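Local coordinates for putative exported protein (Bacteroides fragilis NCTC 9343, PDB 3IEE) that is of unknown function but, as a putative exported and probably lipid-anchored protein built mainly of helices, carries a DUF3829-like C-terminal domain, at residues A[53-56]-A[57-60]; A[244-247]-A[248-251]; A[25-28]-A[29-33]; A[205-208]-A[209-212]. One frame throughout, in Å; residues are numbered along the deposited sequence. Where two conformers were deposited one is given.

Two of the four sites are helix ends and two are helix middles. Contact 1, where helix 43-56 runs out, is the one true surface contact; contacts 2, 3 and 4 are partly buried. Contact 2 is where helix 224-247 ends, and in both helix ends carbonyls of the last turn meet backbone N-H groups of the following loop. Contacts 3 and 4 lie within helices 17-40 and 197-215, have regular helical bonds, and divide their side chains between neighbouring helices and polar, water-linked surfaces. Contacts 2 and 4 come within about 5 Å at their nearest atoms, on consecutive helices, whereas the centres of contacts 1 and 3 are about 41 Å apart, on opposite sides of the chain's centre.

Contact 1 (A[53-56]-A[57-60]); sequences MEQK and GKTP
Lys-56 reaches forward from the last turn of its helix to the carbonyl of Pro-60, four residues on. CB starts close to the next peptide, against Gly-57 N. CG stands anti to the backbone N (chi1 -168°), and the bend at chi2 (60°) turns the chain along the loop. CD then passes Pro-60 O at 3.4 Å with Thr-59 O a little farther off, CE follows past the same Pro-60 oxygen, and NZ ends in a hydrogen bond to Pro-60 O of 2.8 Å, reaching it 20° away from the carbonyl plane. Lys-56 CA makes a CA-H...O contact with Thr-59 O at 3.3 Å.

The backbone beside it is the C-terminal end of helix 43-56, organised round Gln-55 O, which takes both a four-residue and a three-residue bond. Thr-59 N bonds to it at 2.9 Å, almost in line with the C=O, while Lys-58 N, at 2.8 Å, comes in from above the carbonyl plane. Before that, Gly-57 N makes only weak bonds, to Met-53 O and Glu-54 O. Lys-58 lays its CB on Gln-55 O and its CG on Glu-54 O (3.6 Å), crossing the Gln-55 side chain at about a right angle.

Helices 87-119 and 123-162 hold the end of helix 43-56. Selenomethionine Met-53 packs on Phe-111 of helix 87-119 and Leu-130 of helix 123-162, Glu-54 OE2 bonds to Tyr-134 OH, and the Lys-56 chain leans on Leu-115 and Leu-118, while the loop 57-60 leaves along the surface.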
# COMPACT_ATOMS: atom_id res chain seq x y z
N MSE A 53 -15.79 -0.09 16.78
CA MSE A 53 -16.13 -1.36 17.42
C MSE A 53 -15.67 -1.42 18.87
O MSE A 53 -16.48 -1.74 19.75
CB MSE A 53 -15.58 -2.57 16.61
CG MSE A 53 -16.29 -2.77 15.31
SE MSE A 53 -15.48 -4.08 14.17
CE MSE A 53 -16.04 -5.69 15.09
N GLU A 54 -14.40 -1.08 19.13
CA GLU A 54 -13.86 -1.09 20.50
C GLU A 54 -14.65 -0.14 21.41
O GLU A 54 -15.05 -0.49 22.52
CB GLU A 54 -12.40 -0.63 20.55
CG GLU A 54 -11.39 -1.54 19.90
CD GLU A 54 -9.97 -0.88 19.73
OE1 GLU A 54 -9.85 0.38 19.67
OE2 GLU A 54 -8.98 -1.64 19.65
N GLN A 55 -14.84 1.08 20.92
CA GLN A 55 -15.50 2.11 21.74
C GLN A 55 -16.96 1.76 22.02
O GLN A 55 -17.41 1.95 23.15
CB GLN A 55 -15.41 3.47 21.05
CG GLN A 55 -15.91 4.61 21.91
CD GLN A 55 -15.32 4.57 23.31
OE1 GLN A 55 -16.08 4.55 24.32
NE2 GLN A 55 -13.97 4.56 23.41
N LYS A 56 -17.68 1.26 21.01
CA LYS A 56 -19.10 0.91 21.15
C LYS A 56 -19.35 -0.19 22.18
O LYS A 56 -20.44 -0.33 22.75
CB LYS A 56 -19.67 0.53 19.77
CG LYS A 56 -21.19 0.40 19.67
CD LYS A 56 -21.94 1.68 20.02
CE LYS A 56 -23.44 1.57 19.70
NZ LYS A 56 -24.24 2.81 20.07
N GLY A 57 -18.32 -0.99 22.44
CA GLY A 57 -18.38 -1.98 23.51
C GLY A 57 -18.19 -1.37 24.89
O GLY A 57 -18.44 -2.05 25.88
N LYS A 58 -17.76 -0.10 24.96
CA LYS A 58 -17.57 0.62 26.22
C LYS A 58 -18.66 1.68 26.51
O LYS A 58 -19.13 1.81 27.66
CB LYS A 58 -16.22 1.34 26.18
CG LYS A 58 -15.01 0.42 25.97
CD LYS A 58 -13.74 1.25 25.91
CE LYS A 58 -12.53 0.40 25.57
NZ LYS A 58 -11.34 1.23 25.22
N THR A 59 -19.05 2.42 25.47
CA THR A 59 -19.98 3.56 25.56
C THR A 59 -20.88 3.57 24.33
O THR A 59 -20.56 2.91 23.35
CB THR A 59 -19.23 4.91 25.58
OG1 THR A 59 -18.24 4.92 24.53
CG2 THR A 59 -18.54 5.13 26.91
N PRO A 60 -22.03 4.27 24.37
CA PRO A 60 -22.80 4.43 23.09
C PRO A 60 -22.10 5.09 21.89
O PRO A 60 -22.61 4.93 20.76
CB PRO A 60 -23.98 5.29 23.49
CG PRO A 60 -24.19 4.92 24.98
CD PRO A 60 -22.77 4.85 25.51

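Contact 2 (A[244-247]-A[248-251])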
# COMPACT_ATOMS: atom_id res chain seq x y z
N VAL A 244 10.96 7.95 9.72
CA VAL A 244 10.38 6.64 10.01
C VAL A 244 11.19 6.04 11.16
O VAL A 244 10.60 5.49 12.08
CB VAL A 244 10.37 5.67 8.83
CG1 VAL A 244 9.91 4.22 9.29
CG2 VAL A 244 9.50 6.22 7.67
N LYS A 245 12.51 6.17 11.10
CA LYS A 245 13.34 5.69 12.22
C LYS A 245 13.00 6.31 13.57
O LYS A 245 12.93 5.61 14.59
CB LYS A 245 14.81 5.88 11.88
CG LYS A 245 15.26 4.88 10.87
CD LYS A 245 16.72 5.09 10.62
CE LYS A 245 17.23 4.16 9.58
NZ LYS A 245 18.46 4.78 9.04
N LYS A 246 12.74 7.61 13.60
CA LYS A 246 12.34 8.31 14.82
C LYS A 246 10.97 7.84 15.34
O LYS A 246 10.80 7.56 16.55
CB LYS A 246 12.35 9.80 14.57
CG LYS A 246 13.73 10.36 14.42
CD LYS A 246 14.59 10.42 15.70
CE LYS A 246 15.90 11.18 15.40
NZ LYS A 246 16.78 11.34 16.58
N VAL A 247 10.01 7.69 14.44
CA VAL A 247 8.69 7.15 14.78
C VAL A 247 8.79 5.71 15.31
O VAL A 247 8.11 5.34 16.26
CB VAL A 247 7.72 7.30 13.55
CG1 VAL A 247 6.44 6.45 13.73
CG2 VAL A 247 7.35 8.78 13.38
N ARG A 248 9.67 4.92 14.72
CA ARG A 248 9.93 3.57 15.22
C ARG A 248 10.57 3.47 16.61
O ARG A 248 10.58 2.37 17.23
CB ARG A 248 10.74 2.77 14.19
CG ARG A 248 9.84 2.16 13.14
CD ARG A 248 9.07 0.92 13.70
NE ARG A 248 9.92 -0.20 14.06
CZ ARG A 248 9.87 -0.91 15.20
NH1 ARG A 248 8.97 -0.67 16.13
NH2 ARG A 248 10.71 -1.93 15.32
N GLU A 249 11.11 4.58 17.14
CA GLU A 249 11.55 4.63 18.54
C GLU A 249 10.41 4.86 19.54
O GLU A 249 10.60 4.75 20.76
CB GLU A 249 12.62 5.71 18.73
CG GLU A 249 13.87 5.50 17.93
CD GLU A 249 14.81 6.69 18.09
OE1 GLU A 249 14.96 7.19 19.22
OE2 GLU A 249 15.38 7.10 17.08
N LYS A 250 9.24 5.24 19.03
CA LYS A 250 8.06 5.45 19.82
C LYS A 250 7.24 4.16 19.96
O LYS A 250 7.35 3.26 19.13
CB LYS A 250 7.17 6.52 19.19
CG LYS A 250 7.87 7.86 18.99
CD LYS A 250 6.87 8.74 18.22
CE LYS A 250 7.15 10.13 18.30
NZ LYS A 250 5.97 10.90 17.72
N GLY A 251 6.42 4.08 21.01
CA GLY A 251 5.80 2.80 21.39
C GLY A 251 4.36 2.54 20.92
O GLY A 251 3.74 1.51 21.28
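Arg-248 N closes a regular helical bond to Val-244 O, 2.9 Å long. One residue on the pattern tightens: Glu-249 N bonds to Lys-246 O at 3.1 Å and keeps a weak link to Lys-245 O. Lys-250 N then reaches Val-247 O at 3.0 Å. These last two donors stand well above the carbonyl planes of Lys-246 and Val-247, as expected where the spacing shortens from four residues to three.

Aliphatic contacts lie over the same carbonyls. Arg-248 sets CB 3.4 Å from Val-244 O, and Lys-250 places its own CB on Val-247 O. Glu-249 CG, held beside its backbone N by chi1 of -61°, rests on Lys-245 O at 3.5 Å.

Charged groups line the outer side. Lys-246 and Glu-249 run side by side and point the same way, with Lys-246 CD 3.7 Å from Glu-249 OE2; the ammonium, Lys-246 NZ, stays 4.5 Å from Glu-249 OE2, too far for direct pairing, though the opposite charges probably still attract. Arg-248 and Lys-250 turn to partners in neighbouring helices: Arg-248 NE forms a salt bridge with Asp-201 of helix 197-215, and Lys-250 NZ another with Asp-257 of helix 255-268.

Inward, Val-244 fits against Ile-200, Ile-185 and Leu-261, and Val-247 against Tyr-189 and Met-260. This is the C-terminal end of a helix in an all-helical bundle, finishing in a type I beta turn from Val-247 to Lys-250.

Contact 3 (A[25-28]-A[29-33]). With EDO (1,2-ethanediol), chain H.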
# COMPACT_ATOMS: atom_id res chain seq x y z
N GLU A 25 0.81 -3.07 -21.10
CA GLU A 25 -0.26 -3.81 -20.45
C GLU A 25 0.09 -4.11 -19.00
O GLU A 25 -0.75 -4.04 -18.12
CB GLU A 25 -0.58 -5.09 -21.18
CG GLU A 25 -1.36 -4.93 -22.45
CD GLU A 25 -2.64 -4.14 -22.25
OE1 GLU A 25 -3.39 -4.42 -21.29
OE2 GLU A 25 -2.86 -3.20 -23.03
N VAL A 26 1.36 -4.44 -18.76
CA VAL A 26 1.85 -4.73 -17.41
C VAL A 26 1.69 -3.50 -16.53
O VAL A 26 1.14 -3.57 -15.44
CB VAL A 26 3.27 -5.19 -17.41
CG1 VAL A 26 3.87 -5.15 -15.95
CG2 VAL A 26 3.37 -6.62 -18.04
N ILE A 27 2.12 -2.37 -17.05
CA ILE A 27 2.02 -1.10 -16.28
C ILE A 27 0.57 -0.66 -16.08
O ILE A 27 0.21 -0.21 -14.98
CB ILE A 27 2.92 0.01 -16.88
CG1 ILE A 27 4.40 -0.42 -16.89
CG2 ILE A 27 2.77 1.31 -16.08
CD1 ILE A 27 4.94 -0.65 -15.55
N LYS A 28 -0.27 -0.84 -17.10
CA LYS A 28 -1.71 -0.62 -17.02
C LYS A 28 -2.30 -1.38 -15.84
O LYS A 28 -2.97 -0.81 -14.98
CB LYS A 28 -2.40 -1.05 -18.30
CG LYS A 28 -2.32 -0.03 -19.44
CD LYS A 28 -2.75 -0.68 -20.75
CE LYS A 28 -3.22 0.31 -21.82
NZ LYS A 28 -3.66 -0.43 -23.02
N TYR A 29 -1.99 -2.67 -15.77
CA TYR A 29 -2.53 -3.52 -14.67
C TYR A 29 -2.05 -3.07 -13.31
O TYR A 29 -2.84 -3.08 -12.33
CB TYR A 29 -2.23 -4.99 -14.92
CG TYR A 29 -2.86 -5.92 -13.92
CD1 TYR A 29 -2.21 -6.22 -12.72
CD2 TYR A 29 -4.10 -6.50 -14.15
CE1 TYR A 29 -2.79 -7.11 -11.79
CE2 TYR A 29 -4.69 -7.39 -13.24
CZ TYR A 29 -4.02 -7.67 -12.03
OH TYR A 29 -4.56 -8.53 -11.10
N TYR A 30 -0.79 -2.67 -13.21
CA TYR A 30 -0.24 -2.09 -12.00
C TYR A 30 -1.03 -0.83 -11.63
O TYR A 30 -1.44 -0.66 -10.48
CB TYR A 30 1.25 -1.70 -12.13
CG TYR A 30 1.74 -0.94 -10.91
CD1 TYR A 30 2.14 -1.59 -9.76
CD2 TYR A 30 1.74 0.45 -10.89
CE1 TYR A 30 2.55 -0.88 -8.63
CE2 TYR A 30 2.15 1.15 -9.77
CZ TYR A 30 2.55 0.50 -8.66
OH TYR A 30 2.96 1.27 -7.56
N ASN A 31 -1.23 0.08 -12.58
CA ASN A 31 -1.90 1.33 -12.26
C ASN A 31 -3.34 1.13 -11.82
O ASN A 31 -3.80 1.80 -10.87
CB ASN A 31 -1.82 2.30 -13.46
CG ASN A 31 -0.40 2.86 -13.66
OD1 ASN A 31 0.38 3.00 -12.71
ND2 ASN A 31 -0.12 3.26 -14.90
N THR A 32 -4.04 0.21 -12.46
CA THR A 32 -5.38 -0.13 -12.03
C THR A 32 -5.35 -0.73 -10.62
O THR A 32 -6.18 -0.39 -9.77
CB THR A 32 -6.07 -1.09 -13.02
OG1 THR A 32 -6.23 -0.40 -14.27
CG2 THR A 32 -7.42 -1.58 -12.48
N SER A 33 -4.37 -1.62 -10.39
CA SER A 33 -4.20 -2.25 -9.07
C SER A 33 -3.94 -1.23 -7.97
O SER A 33 -4.49 -1.35 -6.86
CB SER A 33 -3.06 -3.27 -9.05
OG SER A 33 -3.29 -4.43 -9.86
C1 EDO H . 2.33 0.50 -3.11
O1 EDO H . 3.42 -0.08 -2.35
C2 EDO H . 2.82 1.35 -4.29
O2 EDO H . 3.36 0.53 -5.36
O HOH W 1 -4.41 1.62 -15.96
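Ile-27 and Asn-31, one turn apart in helix 17-40, meet where the Ile-27 branch CG2 comes to 3.7 Å from Asn-31 ND2. This is a continuous alpha-helix of the bundle, with regular bonds between residues four apart; Asn-31 N to Ile-27 O, at 2.8 Å, lies nearly in line with the carbonyl. Asn-31 turns its CG beside its own backbone N (chi1 -72°), which brings the amide back over Ile-27 O, although ND2 makes no bond to that oxygen.

The two tyrosines share a conformation and part company. Each ring carbon CG stands anti to the backbone N, with chi1 of -174° in Tyr-29 and 173° in Tyr-30, so both rings are carried off the preceding turn and it is chiefly the CB atoms that rest on its carbonyls, Tyr-30 CB 3.4 Å from Ile-27 O. Tyr-29 enters the interior, edge-to-face with Phe-85 and bonded through OH to Val-78 O. Tyr-30 heads for helix 123-162, packing on Thr-155.

On the outer side the extended Lys-28 chain, in one of its two conformers, sends NZ to Glu-25 OE2, a salt bridge of 2.9 Å on the syn side of the carboxylate, somewhat out of its plane. Lys-28 O accepts Thr-32 N and also a water, which in turn bonds to Thr-32 OG1. Ser-33 OG and N both grip Tyr-29 O, from opposite faces of its plane, and Tyr-97 OH joins that serine hydroxyl. An ethanediol, probably from the crystallisation liquor, is bonded by Ser-180 OG, and its O2 lies a doubtfully short 2.4 Å from Tyr-30 OH, near the ring plane.

Contact 4 (A[205-208]-A[209-212])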
# COMPACT_ATOMS: atom_id res chain seq x y z
N ALA A 205 15.14 -0.55 5.49
CA ALA A 205 16.45 -1.01 5.03
C ALA A 205 16.45 -1.19 3.51
O ALA A 205 17.44 -0.89 2.85
CB ALA A 205 16.84 -2.35 5.77
N GLU A 206 15.34 -1.64 2.92
CA GLU A 206 15.23 -1.73 1.45
C GLU A 206 15.29 -0.35 0.84
O GLU A 206 15.99 -0.12 -0.17
CB GLU A 206 13.93 -2.37 1.01
CG GLU A 206 13.83 -3.85 1.31
CD GLU A 206 12.45 -4.43 0.96
OE1 GLU A 206 11.65 -3.77 0.23
OE2 GLU A 206 12.19 -5.56 1.46
N LEU A 207 14.53 0.57 1.43
CA LEU A 207 14.51 1.95 0.95
C LEU A 207 15.92 2.54 1.00
O LEU A 207 16.36 3.25 0.08
CB LEU A 207 13.50 2.77 1.73
CG LEU A 207 13.28 4.21 1.21
CD1 LEU A 207 12.96 4.31 -0.28
CD2 LEU A 207 12.21 4.88 2.07
N THR A 208 16.61 2.28 2.09
CA THR A 208 18.00 2.76 2.23
C THR A 208 18.93 2.21 1.12
O THR A 208 19.69 2.96 0.54
CB THR A 208 18.52 2.44 3.62
OG1 THR A 208 17.73 3.13 4.61
CG2 THR A 208 20.00 2.86 3.75
N LYS A 209 18.84 0.90 0.84
CA LYS A 209 19.58 0.31 -0.27
C LYS A 209 19.22 0.97 -1.60
O LYS A 209 20.12 1.24 -2.41
CB LYS A 209 19.32 -1.20 -0.38
CG LYS A 209 19.96 -1.99 0.72
CD LYS A 209 19.47 -3.48 0.69
CE LYS A 209 19.14 -4.06 2.12
NZ LYS A 209 17.72 -4.67 2.29
N GLN A 210 17.92 1.23 -1.83
CA GLN A 210 17.51 1.92 -3.05
C GLN A 210 18.14 3.32 -3.12
O GLN A 210 18.61 3.80 -4.17
CB GLN A 210 15.96 1.98 -3.14
CG GLN A 210 15.38 0.57 -3.33
CD GLN A 210 13.95 0.42 -2.97
OE1 GLN A 210 13.23 1.39 -2.73
NE2 GLN A 210 13.54 -0.84 -2.88
N LEU A 211 18.12 4.03 -1.99
CA LEU A 211 18.66 5.39 -1.95
C LEU A 211 20.18 5.37 -2.20
O LEU A 211 20.67 6.18 -2.98
CB LEU A 211 18.33 6.08 -0.64
CG LEU A 211 18.87 7.48 -0.44
CD1 LEU A 211 18.46 8.38 -1.59
CD2 LEU A 211 18.39 8.04 0.92
N ASP A 212 20.90 4.43 -1.59
CA ASP A 212 22.36 4.20 -1.86
C ASP A 212 22.60 3.95 -3.35
O ASP A 212 23.48 4.50 -3.94
CB ASP A 212 22.91 3.00 -1.04
CG ASP A 212 23.03 3.27 0.47
OD1 ASP A 212 23.05 4.42 0.90
OD2 ASP A 212 23.15 2.27 1.24
O HOH W 2 11.42 -2.79 -2.35
O HOH W 3 16.29 -2.75 -2.09
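Lys-209 N to Ala-205 O (3.0 Å) opens an unbroken ladder of helical bonds, continued by Gln-210 N to Glu-206 O, Leu-211 N to Leu-207 O and Asp-212 N to Thr-208 O. The N-H...O angles run from 155° at Leu-211 to 170° at Asp-212, so the helix passes through both segments without a kink.

Gln-210 folds back along the preceding turn. Its CG lies beside the backbone N (chi1 -67°) and 3.3 Å from Glu-206 O, and the chain then extends until OE1 sits 3.8 Å from Leu-207 CD1, crossing that leucine at about a right angle. A water ties the amide to Glu-206, accepting from Gln-210 NE2 at 2.9 Å and donating to Glu-206 OE1 at 2.8 Å. The same carboxylate oxygen has a salt bridge to Lys-203, and Gln-210 OE1 bonds to Thr-181 OG1.

Here helix 197-215 packs within the helical bundle of the DUF3829-like C-terminal region: Leu-207 bears on Met-178 and Met-182 of helix 169-189 and on Phe-240 of helix 224-247, while Leu-211 meets Ile-241.

Lys-209 bends at its last two torsions, bringing NZ back to 4.1 Å from Glu-206 CG, with the carboxylate itself farther off. Thr-208 and Asp-212 run side by side, CG2 of the threonine 4.1 Å from OD2 of the aspartate, while Thr-208 OG1 bonds to Val-204 O.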